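PDB 4WOK: UDP-glucose 4-epimerase from Brucella ovis, which probably catalyses the interconversion of UDP-glucose and UDP-galactose, inverting the sugar at carbon 4 with the help of a bound NAD cofactor. Local coordinates for residues E70-Y75 with Q108-A113; P77-H82 with L245-L250; H199-A204 with R270-S275; G277-R282 with I322-A327. The protein carries 2 engineered substitutions. One frame throughout, in Å; residues are numbered along the deposited sequence. Where two conformers were deposited one is given.

From the N terminus, interaction 1 closes first, bringing helix 96-116 back against helix 65-75. Strand 79-82 lies inside that loop and opens interaction 2, so the two cross. They also touch, since L110 and M72 pack on residues 77-82. Interaction 2 closes only at helix 236-251, after 162 intervening residues. Interaction 3 opens within that span at helix 200-209 and closes at helix 269-280, so it crosses interaction 2 in turn. Interaction 4 follows in series, joining the end of helix 269-280 to helix 319-326. Interaction 1 joins helices on one face of the Rossmann sheet and interaction 2 packs a helix on the other; 3 and 4 share helix 269-280, across the chain's centre.

Interaction 1 of 4, residues E70-Y75 with Q108-A113; sequences ETMEKY and QSLLDA
The carbonyl oxygen A113 O accepts a hydrogen bond from T117 OG1, and M72 SD rests 3.6 Å from A113 O as well. The sulfur approach is a van der Waals contact. It lies at the end of a short bridge between two helices. M72 is the one residue of 70-75 that makes this bridge. Its CG stands anti to the carbonyl carbon (chi1 -64°). From there the chain runs fully extended (chi2 -175°, chi3 -179°) and carries the terminal methyl across to the other helix. M72 CE meets A113 CB at 3.8 Å. L110 was modelled in two conformers, so the 3.5 Å approach of M72 CE to L110 CD1 is less certain.

A113 points its CB at helix 65-75. L110, three residues earlier, reaches that helix only with the end of its side chain. The methionine chain runs at about a right angle to the leucine side chain.

Helices 65-75 and 96-116 lie side by side on one face of the parallel sheet of the Rossmann fold. Helix 96-116 is the long helix of the beta-alpha-beta crossover from strand 79-82 to its parallel neighbour 121-125. L15 of strand 13-17 lies against M72, and V17 of the same strand lies against L110. All three touching residues are buried. The alpha carbons of M72 and A113 stay 7.7 Å apart, a gap that the long methionine spans. The side chain of L110 is about 9 Å from the bound NAD.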
loop_
_atom_site.group_PDB
_atom_site.type_symbol
_atom_site.label_atom_id
_atom_site.label_comp_id
_atom_site.label_asym_id
_atom_site.label_seq_id
_atom_site.Cartn_x
_atom_site.Cartn_y
_atom_site.Cartn_z
ATOM N N GLU A 70 -20.227 14.364 7.440
ATOM C CA GLU A 70 -20.010 15.602 8.186
ATOM C C GLU A 70 -18.626 16.153 7.882
ATOM O O GLU A 70 -18.437 17.354 7.666
ATOM C CB GLU A 70 -20.154 15.338 9.679
ATOM C CG GLU A 70 -20.017 16.551 10.587
ATOM C CD GLU A 70 -20.099 16.141 12.052
ATOM O OE1 GLU A 70 -21.216 15.868 12.542
ATOM O OE2 GLU A 70 -19.039 16.057 12.710
ATOM N N THR A 71 -17.659 15.243 7.860
ATOM C CA THR A 71 -16.275 15.616 7.623
ATOM C C THR A 71 -16.081 16.147 6.222
ATOM O O THR A 71 -15.426 17.174 6.023
ATOM C CB THR A 71 -15.346 14.420 7.848
ATOM O OG1 THR A 71 -15.464 13.998 9.207
ATOM C CG2 THR A 71 -13.894 14.814 7.572
ATOM N N MET A 72 -16.642 15.455 5.239
ATOM C CA MET A 72 -16.548 15.948 3.864
ATOM C C MET A 72 -17.239 17.302 3.677
ATOM O O MET A 72 -16.759 18.160 2.920
ATOM C CB MET A 72 -17.125 14.914 2.904
ATOM C CG MET A 72 -16.328 13.598 2.901
ATOM S SD MET A 72 -16.965 12.483 1.646
ATOM C CE MET A 72 -15.868 11.060 1.901
ATOM N N GLU A 73 -18.350 17.513 4.376
ATOM C CA GLU A 73 -19.051 18.802 4.288
ATOM C C GLU A 73 -18.225 19.919 4.925
ATOM O O GLU A 73 -18.137 21.035 4.391
ATOM C CB GLU A 73 -20.440 18.697 4.935
ATOM C CG GLU A 73 -21.338 17.744 4.152
ATOM C CD GLU A 73 -22.768 17.647 4.678
ATOM O OE1 GLU A 73 -23.053 18.107 5.806
ATOM O OE2 GLU A 73 -23.613 17.107 3.933
ATOM N N LYS A 74 -17.602 19.628 6.058
ATOM C CA LYS A 74 -16.774 20.632 6.718
ATOM C C LYS A 74 -15.550 21.014 5.878
ATOM O O LYS A 74 -15.223 22.195 5.749
ATOM C CB LYS A 74 -16.325 20.135 8.092
ATOM C CG LYS A 74 -15.359 21.080 8.786
ATOM C CD LYS A 74 -14.985 20.582 10.177
ATOM C CE LYS A 74 -14.049 21.570 10.871
ATOM N NZ LYS A 74 -13.750 21.168 12.275
ATOM N N TYR A 75 -14.872 20.020 5.306
ATOM C CA TYR A 75 -13.581 20.277 4.671
ATOM C C TYR A 75 -13.649 20.455 3.150
ATOM O O TYR A 75 -12.688 20.942 2.551
ATOM C CB TYR A 75 -12.592 19.157 5.014
ATOM C CG TYR A 75 -12.124 19.206 6.451
ATOM C CD1 TYR A 75 -11.117 20.072 6.836
ATOM C CD2 TYR A 75 -12.714 18.403 7.431
ATOM C CE1 TYR A 75 -10.692 20.137 8.147
ATOM C CE2 TYR A 75 -12.296 18.463 8.748
ATOM C CZ TYR A 75 -11.279 19.330 9.094
ATOM O OH TYR A 75 -10.851 19.418 10.392
ATOM N N GLN A 108 -17.905 0.968 0.491
ATOM C CA GLN A 108 -19.195 1.442 -0.004
ATOM C C GLN A 108 -19.655 2.650 0.805
ATOM O O GLN A 108 -20.187 3.616 0.256
ATOM C CB GLN A 108 -20.294 0.370 0.042
ATOM C CG GLN A 108 -21.605 0.988 -0.522
ATOM C CD GLN A 108 -22.772 0.021 -0.580
ATOM O OE1 GLN A 108 -22.673 -1.127 -0.155
ATOM N NE2 GLN A 108 -23.892 0.493 -1.111
ATOM N N SER A 109 -19.428 2.603 2.107
ATOM C CA SER A 109 -19.796 3.720 2.958
ATOM C C SER A 109 -19.026 4.979 2.514
ATOM O O SER A 109 -19.592 6.068 2.421
ATOM C CB SER A 109 -19.512 3.374 4.419
ATOM O OG SER A 109 -19.907 4.418 5.284
ATOM N N LEU A 110 -17.740 4.829 2.223
ATOM C CA LEU A 110 -16.945 5.967 1.776
ATOM C C LEU A 110 -17.445 6.498 0.442
ATOM O O LEU A 110 -17.546 7.715 0.246
ATOM C CB LEU A 110 -15.465 5.591 1.673
ATOM C CG LEU A 110 -14.580 6.674 1.044
ATOM C CD1 LEU A 110 -14.396 7.868 1.971
ATOM C CD2 LEU A 110 -13.232 6.086 0.652
ATOM N N LEU A 111 -17.767 5.600 -0.488
ATOM C CA LEU A 111 -18.210 6.055 -1.803
ATOM C C LEU A 111 -19.586 6.695 -1.710
ATOM O O LEU A 111 -19.878 7.656 -2.429
ATOM C CB LEU A 111 -18.216 4.898 -2.805
ATOM C CG LEU A 111 -16.833 4.286 -3.094
ATOM C CD1 LEU A 111 -16.999 3.262 -4.180
ATOM C CD2 LEU A 111 -15.801 5.361 -3.539
ATOM N N ASP A 112 -20.444 6.182 -0.828
ATOM C CA ASP A 112 -21.735 6.863 -0.635
ATOM C C ASP A 112 -21.525 8.272 -0.065
ATOM O O ASP A 112 -22.152 9.219 -0.510
ATOM C CB ASP A 112 -22.658 6.052 0.280
ATOM C CG ASP A 112 -23.261 4.843 -0.414
ATOM O OD1 ASP A 112 -23.354 4.845 -1.648
ATOM O OD2 ASP A 112 -23.659 3.878 0.274
ATOM N N ALA A 113 -20.634 8.410 0.919
ATOM C CA ALA A 113 -20.344 9.718 1.495
ATOM C C ALA A 113 -19.856 10.684 0.414
ATOM O O ALA A 113 -20.240 11.858 0.387
ATOM C CB ALA A 113 -19.308 9.595 2.586
#

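Interaction 2 of 4, residues P77-H82 with L245-L250; sequences PVAVIH and LAVEHL
Helix residues 245-250 meet the strand through V247, which touches A79 and I81. L245 comes first, turned toward F312. A246 follows and packs on I123 and V174 of the sheet. V247 is the central residue. Its CG1 stands anti to the backbone N (chi1 168°), which presents both methyls to the strand as a fork. A79 CB faces both methyls, 4.0 Å from V247 CG1 and 4.0 Å from V247 CG2. The second prong has another neighbour: I81 CD1 comes within 3.9 Å of V247 CG2. The CB of I81 does not aim at the helix. Its CG1 branch does the reaching, anti to the carbonyl carbon and then extended to CD1 (chi2 -180°). The isoleucine and valine side chains cross at about a right angle.

A79 points at the helix, while I81, two residues on, reaches it through the end of its side chain. V80 between them points away. The alpha carbons of A79 and V247 are 6.5 Å apart. This close approach is possible because alanine puts only a methyl between the backbones.

Past V247, E248 OE1 hydrogen-bonds Y36 OH and H249 NE2 donates to G255 O. L250 turns back to the sheet, onto N121 and I123.

Strand 79-82 runs in the middle of the parallel Rossmann sheet, between strands 13-17 and 121-125. Helix 236-251 lies over one face of it, while helices 65-75 and 96-116 lie on the other.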
loop_
_atom_site.group_PDB
_atom_site.type_symbol
_atom_site.label_atom_id
_atom_site.label_comp_id
_atom_site.label_asym_id
_atom_site.label_seq_id
_atom_site.Cartn_x
_atom_site.Cartn_y
_atom_site.Cartn_z
ATOM N N PRO A 77 -13.212 18.534 0.565
ATOM C CA PRO A 77 -11.911 18.151 0.015
ATOM C C PRO A 77 -11.910 18.092 -1.503
ATOM O O PRO A 77 -12.917 17.697 -2.095
ATOM C CB PRO A 77 -11.671 16.763 0.606
ATOM C CG PRO A 77 -13.015 16.241 0.933
ATOM C CD PRO A 77 -13.875 17.419 1.268
ATOM N N VAL A 78 -10.795 18.477 -2.121
ATOM C CA VAL A 78 -10.685 18.432 -3.574
ATOM C C VAL A 78 -10.459 17.004 -4.064
ATOM O O VAL A 78 -10.615 16.716 -5.251
ATOM C CB VAL A 78 -9.540 19.324 -4.087
ATOM C CG1 VAL A 78 -9.705 20.738 -3.567
ATOM C CG2 VAL A 78 -8.193 18.740 -3.665
ATOM N N ALA A 79 -10.068 16.118 -3.152
ATOM C CA ALA A 79 -9.887 14.711 -3.465
ATOM C C ALA A 79 -9.915 13.902 -2.178
ATOM O O ALA A 79 -9.649 14.436 -1.093
ATOM C CB ALA A 79 -8.565 14.472 -4.197
ATOM N N VAL A 80 -10.210 12.612 -2.317
ATOM C CA VAL A 80 -10.193 11.666 -1.208
ATOM C C VAL A 80 -9.226 10.534 -1.567
ATOM O O VAL A 80 -9.329 9.952 -2.641
ATOM C CB VAL A 80 -11.602 11.098 -0.920
ATOM C CG1 VAL A 80 -11.569 10.043 0.206
ATOM C CG2 VAL A 80 -12.561 12.228 -0.573
ATOM N N ILE A 81 -8.267 10.257 -0.686
ATOM C CA ILE A 81 -7.368 9.127 -0.879
ATOM C C ILE A 81 -7.728 8.060 0.158
ATOM O O ILE A 81 -7.733 8.325 1.360
ATOM C CB ILE A 81 -5.907 9.530 -0.743
ATOM C CG1 ILE A 81 -5.633 10.808 -1.556
ATOM C CG2 ILE A 81 -5.010 8.405 -1.239
ATOM C CD1 ILE A 81 -4.193 11.261 -1.473
ATOM N N HIS A 82 -8.026 6.863 -0.328
ATOM C CA HIS A 82 -8.615 5.815 0.495
ATOM C C HIS A 82 -7.568 4.744 0.796
ATOM O O HIS A 82 -7.286 3.891 -0.043
ATOM C CB HIS A 82 -9.825 5.220 -0.223
ATOM C CG HIS A 82 -10.494 4.105 0.527
ATOM N ND1 HIS A 82 -10.274 3.878 1.867
ATOM C CD2 HIS A 82 -11.394 3.179 0.123
ATOM C CE1 HIS A 82 -11.007 2.839 2.257
ATOM N NE2 HIS A 82 -11.684 2.394 1.218
ATOM N N LEU A 245 0.237 12.222 -7.450
ATOM C CA LEU A 245 0.135 12.401 -8.901
ATOM C C LEU A 245 -1.277 12.030 -9.376
ATOM O O LEU A 245 -1.833 12.666 -10.262
ATOM C CB LEU A 245 1.174 11.565 -9.639
ATOM C CG LEU A 245 2.614 12.071 -9.646
ATOM C CD1 LEU A 245 3.520 10.985 -10.195
ATOM C CD2 LEU A 245 2.761 13.357 -10.477
ATOM N N ALA A 246 -1.858 11.003 -8.764
ATOM C CA ALA A 246 -3.211 10.575 -9.120
ATOM C C ALA A 246 -4.227 11.679 -8.799
ATOM O O ALA A 246 -5.177 11.910 -9.555
ATOM C CB ALA A 246 -3.562 9.267 -8.390
ATOM N N VAL A 247 -4.014 12.376 -7.686
ATOM C CA VAL A 247 -4.837 13.536 -7.352
ATOM C C VAL A 247 -4.718 14.594 -8.451
ATOM O O VAL A 247 -5.714 15.151 -8.910
ATOM C CB VAL A 247 -4.434 14.159 -5.992
ATOM C CG1 VAL A 247 -5.100 15.514 -5.802
ATOM C CG2 VAL A 247 -4.773 13.209 -4.811
ATOM N N GLU A 248 -3.491 14.867 -8.874
ATOM C CA GLU A 248 -3.267 15.883 -9.908
ATOM C C GLU A 248 -3.954 15.497 -11.209
ATOM O O GLU A 248 -4.527 16.347 -11.902
ATOM C CB GLU A 248 -1.767 16.094 -10.157
ATOM C CG GLU A 248 -1.001 16.603 -8.954
ATOM C CD GLU A 248 -1.451 17.987 -8.533
ATOM O OE1 GLU A 248 -1.355 18.302 -7.325
ATOM O OE2 GLU A 248 -1.892 18.762 -9.414
ATOM N N HIS A 249 -3.873 14.213 -11.536
ATOM C CA HIS A 249 -4.469 13.678 -12.751
ATOM C C HIS A 249 -5.968 13.957 -12.813
ATOM O O HIS A 249 -6.478 14.397 -13.834
ATOM C CB HIS A 249 -4.211 12.173 -12.841
ATOM C CG HIS A 249 -4.893 11.501 -13.992
ATOM N ND1 HIS A 249 -4.363 11.474 -15.266
ATOM C CD2 HIS A 249 -6.060 10.815 -14.058
ATOM C CE1 HIS A 249 -5.174 10.807 -16.065
ATOM N NE2 HIS A 249 -6.212 10.393 -15.354
ATOM N N LEU A 250 -6.673 13.685 -11.718
ATOM C CA LEU A 250 -8.117 13.914 -11.691
ATOM C C LEU A 250 -8.425 15.400 -11.620
ATOM O O LEU A 250 -9.430 15.856 -12.164
ATOM C CB LEU A 250 -8.769 13.179 -10.517
ATOM C CG LEU A 250 -8.740 11.645 -10.598
ATOM C CD1 LEU A 250 -9.383 11.015 -9.363
ATOM C CD2 LEU A 250 -9.435 11.158 -11.863
#

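Interaction 3 of 4, residues H199-A204 with R270-S275; sequences HLIPRA and REIVQS. With ZN (zinc ion), chain C.
L200 and I201, which receive I272, follow directly on H199, a zinc ligand that is also the N-cap residue of helix 200-209. H199 ND1 binds the zinc ion at 2.1 Å, with E192, H194 and E197 completing the site. H199 also touches the bound NAD. The same residue starts the helix, since R203 N bonds to H199 O at 3.0 Å. Metal site and helix start are therefore joined in one residue.

The contact with helix 269-280 is apolar and centres on one methyl. I272 CD1 lies 3.8 Å from L200 CD1 and 3.9 Å from I201 CG1. The I272 chain is nearly extended (chi2 164°), which carries this methyl up against both. It meets L200 methyl to methyl. Against I201 the side chains cross at about a right angle, and I201 is touched along its CG1 branch. I272 CG2 adds a looser approach to I201 CG1 at 4.2 Å.

These helices probably belong to the smaller C-terminal domain, which in related epimerases helps bind the UDP-sugar. Y233 of strand 230-235 touches L200, I201 and I272 alike, so the strand packs against the junction of the two helices. I201 also reaches I322 of helix 319-326. I201 and I272 are buried, whereas L200 is partly exposed.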
loop_
_atom_site.group_PDB
_atom_site.type_symbol
_atom_site.label_atom_id
_atom_site.label_comp_id
_atom_site.label_asym_id
_atom_site.label_seq_id
_atom_site.Cartn_x
_atom_site.Cartn_y
_atom_site.Cartn_z
ATOM N N HIS A 199 4.950 -8.074 7.580
ATOM C CA HIS A 199 5.578 -7.831 6.285
ATOM C C HIS A 199 7.029 -8.294 6.314
ATOM O O HIS A 199 7.682 -8.247 7.354
ATOM C CB HIS A 199 5.456 -6.359 5.905
ATOM C CG HIS A 199 4.035 -5.925 5.699
ATOM N ND1 HIS A 199 3.395 -5.034 6.532
ATOM C CD2 HIS A 199 3.123 -6.292 4.765
ATOM C CE1 HIS A 199 2.148 -4.863 6.117
ATOM N NE2 HIS A 199 1.962 -5.613 5.046
ATOM N N LEU A 200 7.511 -8.745 5.163
ATOM C CA LEU A 200 8.760 -9.500 5.075
ATOM C C LEU A 200 9.995 -8.693 5.485
ATOM O O LEU A 200 10.774 -9.132 6.330
ATOM C CB LEU A 200 8.919 -10.038 3.650
ATOM C CG LEU A 200 10.026 -11.049 3.340
ATOM C CD1 LEU A 200 11.335 -10.342 3.040
ATOM C CD2 LEU A 200 10.175 -12.065 4.480
ATOM N N ILE A 201 10.191 -7.522 4.885
ATOM C CA ILE A 201 11.399 -6.762 5.177
ATOM C C ILE A 201 11.454 -6.294 6.645
ATOM O O ILE A 201 12.499 -6.419 7.297
ATOM C CB ILE A 201 11.546 -5.577 4.221
ATOM C CG1 ILE A 201 11.737 -6.100 2.793
ATOM C CG2 ILE A 201 12.709 -4.721 4.648
ATOM C CD1 ILE A 201 11.897 -5.024 1.734
ATOM N N PRO A 202 10.325 -5.796 7.188
ATOM C CA PRO A 202 10.338 -5.547 8.633
ATOM C C PRO A 202 10.634 -6.767 9.491
ATOM O O PRO A 202 11.385 -6.633 10.456
ATOM C CB PRO A 202 8.919 -5.046 8.900
ATOM C CG PRO A 202 8.594 -4.289 7.642
ATOM C CD PRO A 202 9.149 -5.168 6.551
ATOM N N ARG A 203 10.056 -7.919 9.166
ATOM C CA ARG A 203 10.322 -9.123 9.939
ATOM C C ARG A 203 11.801 -9.510 9.844
ATOM O O ARG A 203 12.438 -9.845 10.849
ATOM C CB ARG A 203 9.426 -10.270 9.468
ATOM C CG ARG A 203 7.965 -10.130 9.923
ATOM C CD ARG A 203 7.102 -11.295 9.447
ATOM N NE ARG A 203 7.646 -12.593 9.852
ATOM C CZ ARG A 203 8.025 -13.546 9.001
ATOM N NH1 ARG A 203 7.912 -13.350 7.689
ATOM N NH2 ARG A 203 8.511 -14.699 9.457
ATOM N N ALA A 204 12.362 -9.436 8.643
ATOM C CA ALA A 204 13.769 -9.804 8.475
ATOM C C ALA A 204 14.665 -8.881 9.307
ATOM O O ALA A 204 15.641 -9.324 9.917
ATOM C CB ALA A 204 14.163 -9.765 7.005
ATOM N N ARG A 270 16.760 -13.795 -0.544
ATOM C CA ARG A 270 18.198 -13.834 -0.318
ATOM C C ARG A 270 18.805 -12.446 -0.493
ATOM O O ARG A 270 19.583 -12.002 0.353
ATOM C CB ARG A 270 18.871 -14.841 -1.258
ATOM C CG ARG A 270 20.383 -14.956 -1.078
ATOM C CD ARG A 270 20.746 -15.550 0.284
ATOM N NE ARG A 270 20.315 -16.941 0.414
ATOM C CZ ARG A 270 20.018 -17.529 1.569
ATOM N NH1 ARG A 270 20.101 -16.848 2.708
ATOM N NH2 ARG A 270 19.629 -18.798 1.585
ATOM N N GLU A 271 18.426 -11.752 -1.569
ATOM C CA GLU A 271 18.939 -10.407 -1.823
ATOM C C GLU A 271 18.663 -9.493 -0.640
ATOM O O GLU A 271 19.522 -8.725 -0.210
ATOM C CB GLU A 271 18.312 -9.801 -3.076
ATOM C CG GLU A 271 18.612 -10.504 -4.390
ATOM C CD GLU A 271 17.889 -9.835 -5.553
ATOM O OE1 GLU A 271 18.246 -8.687 -5.891
ATOM O OE2 GLU A 271 16.948 -10.436 -6.111
ATOM N N ILE A 272 17.442 -9.582 -0.122
ATOM C CA ILE A 272 17.033 -8.755 0.999
ATOM C C ILE A 272 17.863 -9.061 2.239
ATOM O O ILE A 272 18.412 -8.163 2.868
ATOM C CB ILE A 272 15.532 -8.949 1.304
ATOM C CG1 ILE A 272 14.704 -8.227 0.240
ATOM C CG2 ILE A 272 15.187 -8.425 2.693
ATOM C CD1 ILE A 272 13.266 -8.653 0.198
ATOM N N VAL A 273 17.959 -10.337 2.579
ATOM C CA VAL A 273 18.745 -10.761 3.724
ATOM C C VAL A 273 20.208 -10.333 3.562
ATOM O O VAL A 273 20.810 -9.785 4.487
ATOM C CB VAL A 273 18.637 -12.285 3.914
ATOM C CG1 VAL A 273 19.786 -12.817 4.743
ATOM C CG2 VAL A 273 17.294 -12.621 4.538
ATOM N N GLN A 274 20.756 -10.546 2.373
ATOM C CA GLN A 274 22.133 -10.138 2.087
ATOM C C GLN A 274 22.323 -8.639 2.256
ATOM O O GLN A 274 23.294 -8.193 2.862
ATOM C CB GLN A 274 22.528 -10.535 0.670
ATOM C CG GLN A 274 22.691 -12.019 0.445
ATOM C CD GLN A 274 22.977 -12.335 -1.012
ATOM O OE1 GLN A 274 22.352 -11.772 -1.917
ATOM N NE2 GLN A 274 23.932 -13.228 -1.248
ATOM N N SER A 275 21.382 -7.866 1.717
ATOM C CA SER A 275 21.452 -6.412 1.779
ATOM C C SER A 275 21.421 -5.920 3.226
ATOM O O SER A 275 22.187 -5.031 3.598
ATOM C CB SER A 275 20.303 -5.792 0.977
ATOM O OG SER A 275 20.414 -4.380 0.933
HETATM ZN ZN ZN C . 3.946 -4.009 8.239
#

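Interaction 4 of 4, residues G277-R282 with I322-A327; sequences GRLTGR and IIRTAA
The alpha carbons of L279 and R324 lie 7.0 Å apart, and those of T280 and A327 7.6 Å apart. Residues 277-280 are the last turn of helix 269-280. G281 then leaves the helix with positive phi (75°). T280 forms an ST turn here: its OG1 accepts from R282 N at 3.2 Å (156° at the hydrogen). T280 OG1 also bonds to I276 O, one turn back.

L279 divides its two methyls. L279 CD1 packs on I323 CG2 at 3.6 Å. L279 CD2 lies over one face of the R324 guanidinium, 3.3 Å from R324 NH2. The arginine chain bends at chi3 (-61°), which brings the flat group back over the leucine.

This is a helix-to-helix contact near the C terminus of the chain. Helix 319-326 packs on both helix 269-280 and helix 200-209, whose I201 and M205 meet I323. The last modelled residue, R335, and L279 are joined by a backbone hydrogen bond.

T280 turns its methyl to the partner helix, with CG2 4.0 Å from A327 CB. R324 is exposed, and its NH2 makes a long, weak ion pair with D320.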
loop_
_atom_site.group_PDB
_atom_site.type_symbol
_atom_site.label_atom_id
_atom_site.label_comp_id
_atom_site.label_asym_id
_atom_site.label_seq_id
_atom_site.Cartn_x
_atom_site.Cartn_y
_atom_site.Cartn_z
ATOM N N GLY A 277 22.355 -7.576 5.977
ATOM C CA GLY A 277 23.602 -7.932 6.634
ATOM C C GLY A 277 24.708 -6.957 6.271
ATOM O O GLY A 277 25.490 -6.521 7.118
ATOM N N ARG A 278 24.745 -6.600 4.995
ATOM C CA ARG A 278 25.747 -5.691 4.455
ATOM C C ARG A 278 25.625 -4.266 4.992
ATOM O O ARG A 278 26.614 -3.666 5.403
ATOM C CB ARG A 278 25.640 -5.676 2.935
ATOM C CG ARG A 278 26.707 -4.884 2.223
ATOM C CD ARG A 278 26.398 -4.844 0.737
ATOM N NE ARG A 278 25.850 -6.121 0.282
ATOM C CZ ARG A 278 24.684 -6.260 -0.344
ATOM N NH1 ARG A 278 23.933 -5.195 -0.607
ATOM N NH2 ARG A 278 24.273 -7.467 -0.713
ATOM N N LEU A 279 24.412 -3.719 4.988
ATOM C CA LEU A 279 24.218 -2.319 5.351
ATOM C C LEU A 279 24.134 -2.088 6.855
ATOM O O LEU A 279 24.360 -0.975 7.329
ATOM C CB LEU A 279 22.949 -1.780 4.686
ATOM C CG LEU A 279 23.017 -1.638 3.166
ATOM C CD1 LEU A 279 21.622 -1.454 2.572
ATOM C CD2 LEU A 279 23.911 -0.467 2.797
ATOM N N THR A 280 23.792 -3.130 7.607
ATOM C CA THR A 280 23.600 -2.969 9.046
ATOM C C THR A 280 24.633 -3.734 9.868
ATOM O O THR A 280 24.757 -3.511 11.071
ATOM C CB THR A 280 22.204 -3.423 9.476
ATOM O OG1 THR A 280 22.154 -4.851 9.485
ATOM C CG2 THR A 280 21.169 -2.892 8.510
ATOM N N GLY A 281 25.367 -4.630 9.216
ATOM C CA GLY A 281 26.392 -5.412 9.893
ATOM C C GLY A 281 25.822 -6.516 10.763
ATOM O O GLY A 281 26.545 -7.175 11.505
ATOM N N ARG A 282 24.513 -6.720 10.685
ATOM C CA ARG A 282 23.891 -7.770 11.474
ATOM C C ARG A 282 23.180 -8.745 10.554
ATOM O O ARG A 282 22.410 -8.340 9.691
ATOM C CB ARG A 282 22.938 -7.165 12.497
ATOM C CG ARG A 282 23.649 -6.180 13.406
ATOM C CD ARG A 282 22.796 -5.764 14.580
ATOM N NE ARG A 282 22.557 -6.875 15.496
ATOM C CZ ARG A 282 21.953 -6.746 16.673
ATOM N NH1 ARG A 282 21.536 -5.551 17.073
ATOM N NH2 ARG A 282 21.765 -7.808 17.447
ATOM N N ILE A 322 15.563 1.328 0.103
ATOM C CA ILE A 322 14.520 0.674 0.893
ATOM C C ILE A 322 15.113 0.173 2.204
ATOM O O ILE A 322 14.589 0.460 3.281
ATOM C CB ILE A 322 13.883 -0.489 0.118
ATOM C CG1 ILE A 322 13.013 0.058 -1.014
ATOM C CG2 ILE A 322 13.109 -1.402 1.050
ATOM C CD1 ILE A 322 12.508 -0.999 -1.972
ATOM N N ILE A 323 16.236 -0.537 2.118
ATOM C CA ILE A 323 16.821 -1.117 3.323
ATOM C C ILE A 323 17.342 -0.050 4.267
ATOM O O ILE A 323 17.060 -0.071 5.461
ATOM C CB ILE A 323 17.971 -2.074 2.997
ATOM C CG1 ILE A 323 17.446 -3.285 2.221
ATOM C CG2 ILE A 323 18.649 -2.504 4.285
ATOM C CD1 ILE A 323 16.282 -3.974 2.886
ATOM N N ARG A 324 18.112 0.882 3.717
ATOM C CA ARG A 324 18.728 1.941 4.500
ATOM C C ARG A 324 17.701 2.795 5.264
ATOM O O ARG A 324 17.928 3.183 6.414
ATOM C CB ARG A 324 19.562 2.826 3.576
ATOM C CG ARG A 324 20.710 3.534 4.246
ATOM C CD ARG A 324 21.470 4.392 3.247
ATOM N NE ARG A 324 22.051 3.596 2.169
ATOM C CZ ARG A 324 23.290 3.111 2.186
ATOM N NH1 ARG A 324 24.083 3.339 3.227
ATOM N NH2 ARG A 324 23.737 2.400 1.161
ATOM N N THR A 325 16.566 3.090 4.642
ATOM C CA THR A 325 15.609 3.976 5.300
ATOM C C THR A 325 14.734 3.233 6.303
ATOM O O THR A 325 14.274 3.824 7.274
ATOM C CB THR A 325 14.717 4.725 4.275
ATOM O OG1 THR A 325 14.021 3.790 3.443
ATOM C CG2 THR A 325 15.584 5.601 3.404
ATOM N N ALA A 326 14.522 1.939 6.094
ATOM C CA ALA A 326 13.699 1.164 7.022
ATOM C C ALA A 326 14.477 0.720 8.262
ATOM O O ALA A 326 13.950 0.727 9.373
ATOM C CB ALA A 326 13.108 -0.046 6.318
ATOM N N ALA A 327 15.738 0.346 8.062
ATOM C CA ALA A 327 16.536 -0.281 9.118
ATOM C C ALA A 327 16.529 0.442 10.483
ATOM O O ALA A 327 16.367 -0.215 11.514
ATOM C CB ALA A 327 17.970 -0.464 8.627
#